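Local structure of RTX-adhesin (Marinomonas primoryensis, 5IRB) at residues L48-V53 against S72-D77; S78-D83 against E102-K107. The protein forms part of a giant calcium-binding RTX adhesin that attaches its Antarctic bacterium to diatoms and ice. All blocks are in the same frame, centred on the assembly; numbering follows the deposited sequence.

In the fold
The two contacts share one calcium ion, with centres about 9 Å apart. Both reach the first of three similar five-stranded sheets in this elongated piece of the adhesin. Contact 1 comes first along the chain. It sets the turn after strand 43-50 against helix 71-76. Contact 2 follows, where the chain leaves that helix and enters strand 81-89, which pairs with strand 95-106. Strands 43-50 and 81-89 are neighbours in the sheet, and V49 N hydrogen-bonds to D83 O between them. D77 of contact 1 and D79 and I81 of contact 2 bind the same ion. The calcium therefore ties the helix end to the start of the next strand.

Contact 1 (L48-V53 against S72-D77); sequences LVINGV and SDLSAD. With CA (calcium ion), chain H.
I50 and N51 lie against D73, L74 and D77, where the end of strand 43-50 meets helix 71-76. The tight part is around I50. I50 CG2, anti to the backbone N, reaches the helix backbone, 3.3 Å from D73 O. I50 CG2 also lies 4.0 Å from L74 CD2 and touches D77 CB. V69, V82 and L32 pack around this buried side chain.

Next to it, D77 joins the turn to the metal. N51 N gives a hydrogen bond to D77 OD1 (2.9 Å), on the anti lone pair of that oxygen. D77 OD1 also binds the calcium ion at 2.4 Å, and D77 OD2 binds it at 2.6 Å. One oxygen thus links the turn backbone to the ion, and the two metal bonds hold the carboxylate in place. A second link, through water 1, reaches the strand itself at V49 O (2.8 Å). D79 and I81 supply the remaining protein ligands.

A firm polar grip lies on the other side of the turn. The N51 side chain crosses that of buried D73 at about a right angle. N51 ND2 donates to D73 OD1 (3.0 Å) in a nearly straight bond, almost within its own amide plane, though the amide and carboxylate planes are 50° apart. D73 OD2 accepts a hydrogen bond from Y55 OH. The solvent side is formed by exposed A76 and by the partly exposed N51 and V53. There A76 CB lies 3.5 Å from N51 ND2, and V53 CG2 rests near both carboxylate oxygens of D73.

I50 to V53 form a type I' beta turn that joins strands 43-50 and 53-58. The arrangement is a tight beta hairpin docked on a short helix, with the last turn of that helix leading into a calcium site.

Contact 2 (S78-D83 against E102-K107); sequences SDRIVD and ESFIVK. With CA (calcium ion), chain H.
This contact is the antiparallel pairing of strands 81-89 and 95-106, two arms of one beta hairpin, at the end beside the calcium site. V82 and E102 are a hydrogen-bonded pair: V82 N to E102 O is 2.7 Å and E102 N to V82 O is 3.0 Å. I81 and S103 form the non-hydrogen-bonded pair next to it. F104 N then hydrogen-bonds to R80 O (3.0 Å), although F104 lies at the break in its strand.

F104 CG stands between the backbone N and the carbonyl carbon (chi1 58°), which sets the ring base on the side of R80. R80 CB is over the centre of one ring face, and F104 CE1 lies 3.4 Å from R80 C. F104 CE1 meets V82 CG2 at 3.8 Å. V106 CG2 sits over the centre of the R80 guanidinium.

D79 OD1 and I81 O each bind the calcium ion at 2.4 Å. D79 OD1 also accepts from I81 N, forming an Asx turn that leads into the strand.

R80 NH1 hydrogen-bonds to S75 O of helix 71-76 and to D77 O. V82 and F104 pack on L74 of that helix. Beyond the break, I105 pairs with the short edge strand 20-21.

Contact 1 (L48-V53 against S72-D77)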
loop_
_atom_site.group_PDB
_atom_site.type_symbol
_atom_site.label_atom_id
_atom_site.label_comp_id
_atom_site.label_asym_id
_atom_site.label_seq_id
_atom_site.Cartn_x
_atom_site.Cartn_y
_atom_site.Cartn_z
ATOM N N LEU A 48 -17.171 25.575 -37.542
ATOM C CA LEU A 48 -16.942 25.327 -36.119
ATOM C C LEU A 48 -15.631 25.961 -35.719
ATOM O O LEU A 48 -14.669 25.903 -36.476
ATOM C CB LEU A 48 -16.841 23.835 -35.815
ATOM C CG LEU A 48 -17.921 22.796 -36.079
ATOM C CD1 LEU A 48 -17.534 21.505 -35.377
ATOM C CD2 LEU A 48 -19.259 23.272 -35.583
ATOM N N VAL A 49 -15.568 26.537 -34.524
ATOM C CA VAL A 49 -14.284 27.021 -34.016
ATOM C C VAL A 49 -13.985 26.356 -32.688
ATOM O O VAL A 49 -14.822 26.342 -31.794
ATOM C CB VAL A 49 -14.240 28.559 -33.863
ATOM C CG1 VAL A 49 -12.883 28.997 -33.290
ATOM C CG2 VAL A 49 -14.512 29.237 -35.209
ATOM N N ILE A 50 -12.776 25.820 -32.564
ATOM C CA ILE A 50 -12.369 25.097 -31.370
ATOM C C ILE A 50 -10.900 25.349 -31.155
ATOM O O ILE A 50 -10.077 25.105 -32.046
ATOM C CB ILE A 50 -12.598 23.564 -31.486
ATOM C CG1 ILE A 50 -14.044 23.232 -31.871
ATOM C CG2 ILE A 50 -12.215 22.867 -30.199
ATOM C CD1 ILE A 50 -14.169 21.942 -32.644
ATOM N N ASN A 51 -10.582 25.861 -29.970
ATOM C CA ASN A 51 -9.199 26.170 -29.594
ATOM C C ASN A 51 -8.572 27.118 -30.626
ATOM O O ASN A 51 -7.412 26.968 -31.003
ATOM C CB ASN A 51 -8.401 24.862 -29.443
ATOM C CG ASN A 51 -6.977 25.074 -28.890
ATOM O OD1 ASN A 51 -6.761 25.911 -28.024
ATOM N ND2 ASN A 51 -6.023 24.300 -29.389
ATOM N N GLY A 52 -9.367 28.087 -31.098
ATOM C CA GLY A 52 -8.977 28.976 -32.186
ATOM C C GLY A 52 -8.838 28.373 -33.578
ATOM O O GLY A 52 -8.419 29.042 -34.533
ATOM N N VAL A 53 -9.231 27.114 -33.725
ATOM C CA VAL A 53 -9.038 26.433 -35.000
ATOM C C VAL A 53 -10.405 26.268 -35.652
ATOM O O VAL A 53 -11.361 25.832 -35.006
ATOM C CB VAL A 53 -8.372 25.052 -34.834
ATOM C CG1 VAL A 53 -8.214 24.380 -36.183
ATOM C CG2 VAL A 53 -7.009 25.181 -34.136
ATOM N N SER A 72 -7.194 17.110 -29.755
ATOM C CA SER A 72 -6.291 18.004 -29.026
ATOM C C SER A 72 -6.859 19.408 -28.934
ATOM O O SER A 72 -6.697 20.075 -27.911
ATOM C CB SER A 72 -4.909 18.054 -29.696
ATOM O OG SER A 72 -4.963 18.711 -30.959
ATOM N N ASP A 73 -7.561 19.840 -29.989
ATOM C CA ASP A 73 -8.237 21.128 -29.963
ATOM C C ASP A 73 -9.407 21.128 -28.995
ATOM O O ASP A 73 -9.611 22.101 -28.279
ATOM C CB ASP A 73 -8.683 21.523 -31.374
ATOM C CG ASP A 73 -7.513 21.928 -32.240
ATOM O OD1 ASP A 73 -6.526 22.448 -31.676
ATOM O OD2 ASP A 73 -7.559 21.718 -33.467
ATOM N N LEU A 74 -10.157 20.035 -28.945
ATOM C CA LEU A 74 -11.236 19.932 -27.972
ATOM C C LEU A 74 -10.653 19.932 -26.543
ATOM O O LEU A 74 -11.108 20.666 -25.665
ATOM C CB LEU A 74 -12.066 18.661 -28.218
ATOM C CG LEU A 74 -12.990 18.612 -29.442
ATOM C CD1 LEU A 74 -13.435 17.187 -29.752
ATOM C CD2 LEU A 74 -14.191 19.511 -29.177
ATOM N N SER A 75 -9.592 19.164 -26.337
ATOM C CA SER A 75 -9.000 19.066 -25.012
ATOM C C SER A 75 -8.412 20.408 -24.551
ATOM O O SER A 75 -8.567 20.799 -23.390
ATOM C CB SER A 75 -7.919 17.982 -25.013
ATOM O OG SER A 75 -7.260 17.942 -23.765
ATOM N N ALA A 76 -7.812 21.139 -25.485
ATOM C CA ALA A 76 -7.197 22.434 -25.197
ATOM C C ALA A 76 -8.173 23.610 -25.150
ATOM O O ALA A 76 -7.818 24.676 -24.632
ATOM C CB ALA A 76 -6.105 22.728 -26.214
ATOM N N ASP A 77 -9.373 23.445 -25.712
ATOM C CA ASP A 77 -10.289 24.582 -25.873
ATOM C C ASP A 77 -10.593 25.202 -24.510
ATOM O O ASP A 77 -11.190 24.563 -23.638
ATOM C CB ASP A 77 -11.589 24.143 -26.576
ATOM C CG ASP A 77 -12.586 25.286 -26.755
ATOM O OD1 ASP A 77 -12.462 26.065 -27.746
ATOM O OD2 ASP A 77 -13.503 25.404 -25.893
HETATM CA CA CA H . -14.261 27.510 -27.141
HETATM O O HOH W 1 -14.149 28.018 -29.640
HETATM O O HOH W 2 -12.253 29.008 -26.755
HETATM O O HOH W 3 -15.717 29.502 -27.141
#

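Contact 2 (S78-D83 against E102-K107)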
loop_
_atom_site.group_PDB
_atom_site.type_symbol
_atom_site.label_atom_id
_atom_site.label_comp_id
_atom_site.label_asym_id
_atom_site.label_seq_id
_atom_site.Cartn_x
_atom_site.Cartn_y
_atom_site.Cartn_z
ATOM N N SER A 78 -10.200 26.465 -24.356
ATOM C CA SER A 78 -10.175 27.109 -23.040
ATOM C C SER A 78 -11.507 27.055 -22.295
ATOM O O SER A 78 -11.520 26.751 -21.104
ATOM C CB SER A 78 -9.710 28.559 -23.152
ATOM O OG SER A 78 -10.274 29.173 -24.289
ATOM N N ASP A 79 -12.627 27.349 -22.959
ATOM C CA ASP A 79 -13.878 27.358 -22.209
ATOM C C ASP A 79 -14.687 26.075 -22.347
ATOM O O ASP A 79 -15.803 26.010 -21.850
ATOM C CB ASP A 79 -14.739 28.566 -22.592
ATOM C CG ASP A 79 -15.105 28.588 -24.066
ATOM O OD1 ASP A 79 -14.639 27.727 -24.824
ATOM O OD2 ASP A 79 -15.855 29.489 -24.463
ATOM N N ARG A 80 -14.116 25.055 -22.985
ATOM C CA ARG A 80 -14.837 23.799 -23.227
ATOM C C ARG A 80 -16.186 24.062 -23.915
ATOM O O ARG A 80 -17.211 23.481 -23.558
ATOM C CB ARG A 80 -15.028 23.000 -21.924
ATOM C CG ARG A 80 -13.769 22.220 -21.453
ATOM C CD ARG A 80 -12.759 23.093 -20.732
ATOM N NE ARG A 80 -11.700 22.295 -20.096
ATOM C CZ ARG A 80 -10.593 21.874 -20.706
ATOM N NH1 ARG A 80 -10.364 22.176 -21.981
ATOM N NH2 ARG A 80 -9.702 21.153 -20.045
ATOM N N ILE A 81 -16.169 24.981 -24.876
ATOM C CA ILE A 81 -17.350 25.277 -25.698
ATOM C C ILE A 81 -16.963 25.293 -27.160
ATOM O O ILE A 81 -16.001 25.961 -27.540
ATOM C CB ILE A 81 -17.997 26.638 -25.354
ATOM C CG1 ILE A 81 -18.500 26.669 -23.916
ATOM C CG2 ILE A 81 -19.166 26.943 -26.291
ATOM C CD1 ILE A 81 -18.731 28.072 -23.431
ATOM N N VAL A 82 -17.702 24.530 -27.958
ATOM C CA VAL A 82 -17.605 24.591 -29.403
ATOM C C VAL A 82 -18.485 25.763 -29.888
ATOM O O VAL A 82 -19.678 25.781 -29.604
ATOM C CB VAL A 82 -18.072 23.281 -30.050
ATOM C CG1 VAL A 82 -18.047 23.408 -31.580
ATOM C CG2 VAL A 82 -17.219 22.101 -29.584
ATOM N N ASP A 83 -17.907 26.726 -30.608
ATOM C CA ASP A 83 -18.705 27.768 -31.275
ATOM C C ASP A 83 -18.992 27.359 -32.718
ATOM O O ASP A 83 -18.084 26.967 -33.454
ATOM C CB ASP A 83 -17.996 29.134 -31.242
ATOM C CG ASP A 83 -17.624 29.588 -29.821
ATOM O OD1 ASP A 83 -18.482 29.555 -28.906
ATOM O OD2 ASP A 83 -16.462 30.012 -29.623
ATOM N N GLU A 102 -21.921 24.516 -28.135
ATOM C CA GLU A 102 -22.002 23.230 -27.479
ATOM C C GLU A 102 -20.889 23.135 -26.442
ATOM O O GLU A 102 -19.706 23.182 -26.769
ATOM C CB GLU A 102 -21.876 22.093 -28.502
ATOM C CG GLU A 102 -22.160 20.703 -27.934
ATOM C CD GLU A 102 -23.568 20.568 -27.417
ATOM O OE1 GLU A 102 -24.438 21.338 -27.865
ATOM O OE2 GLU A 102 -23.806 19.695 -26.552
ATOM N N SER A 103 -21.286 23.035 -25.186
ATOM C CA SER A 103 -20.335 22.801 -24.111
ATOM C C SER A 103 -20.079 21.313 -23.927
ATOM O O SER A 103 -20.881 20.462 -24.322
ATOM C CB SER A 103 -20.831 23.415 -22.809
ATOM O OG SER A 103 -21.930 22.696 -22.292
ATOM N N PHE A 104 -18.920 21.001 -23.366
ATOM C CA PHE A 104 -18.546 19.614 -23.148
ATOM C C PHE A 104 -17.615 19.562 -21.952
ATOM O O PHE A 104 -17.190 20.603 -21.442
ATOM C CB PHE A 104 -17.914 19.005 -24.399
ATOM C CG PHE A 104 -16.699 19.727 -24.874
ATOM C CD1 PHE A 104 -16.814 20.868 -25.657
ATOM C CD2 PHE A 104 -15.436 19.275 -24.540
ATOM C CE1 PHE A 104 -15.700 21.540 -26.093
ATOM C CE2 PHE A 104 -14.316 19.942 -24.970
ATOM C CZ PHE A 104 -14.446 21.084 -25.749
ATOM N N ILE A 105 -17.345 18.346 -21.489
ATOM C CA ILE A 105 -16.430 18.108 -20.368
ATOM C C ILE A 105 -15.141 17.437 -20.831
ATOM O O ILE A 105 -15.173 16.487 -21.614
ATOM C CB ILE A 105 -17.114 17.237 -19.317
ATOM C CG1 ILE A 105 -18.376 17.950 -18.813
ATOM C CG2 ILE A 105 -16.131 16.830 -18.185
ATOM C CD1 ILE A 105 -19.267 17.084 -17.970
ATOM N N VAL A 106 -14.007 17.927 -20.335
ATOM C CA VAL A 106 -12.726 17.265 -20.568
ATOM C C VAL A 106 -12.236 16.604 -19.271
ATOM O O VAL A 106 -12.054 17.271 -18.258
ATOM C CB VAL A 106 -11.660 18.240 -21.083
ATOM C CG1 VAL A 106 -10.340 17.517 -21.311
ATOM C CG2 VAL A 106 -12.128 18.888 -22.391
ATOM N N LYS A 107 -12.023 15.293 -19.352
ATOM C CA LYS A 107 -11.580 14.428 -18.257
ATOM C C LYS A 107 -10.603 13.412 -18.811
ATOM O O LYS A 107 -10.999 12.328 -19.223
ATOM C CB LYS A 107 -12.774 13.722 -17.610
ATOM C CG LYS A 107 -12.464 12.926 -16.332
ATOM C CD LYS A 107 -11.937 13.776 -15.193
ATOM C CE LYS A 107 -11.651 12.903 -13.958
ATOM N NZ LYS A 107 -12.883 12.163 -13.527
HETATM CA CA CA H . -14.261 27.510 -27.141
HETATM O O HOH W 2 -12.253 29.008 -26.755
HETATM O O HOH W 3 -15.717 29.502 -27.141
HETATM O O HOH W 1 -14.149 28.018 -29.640
#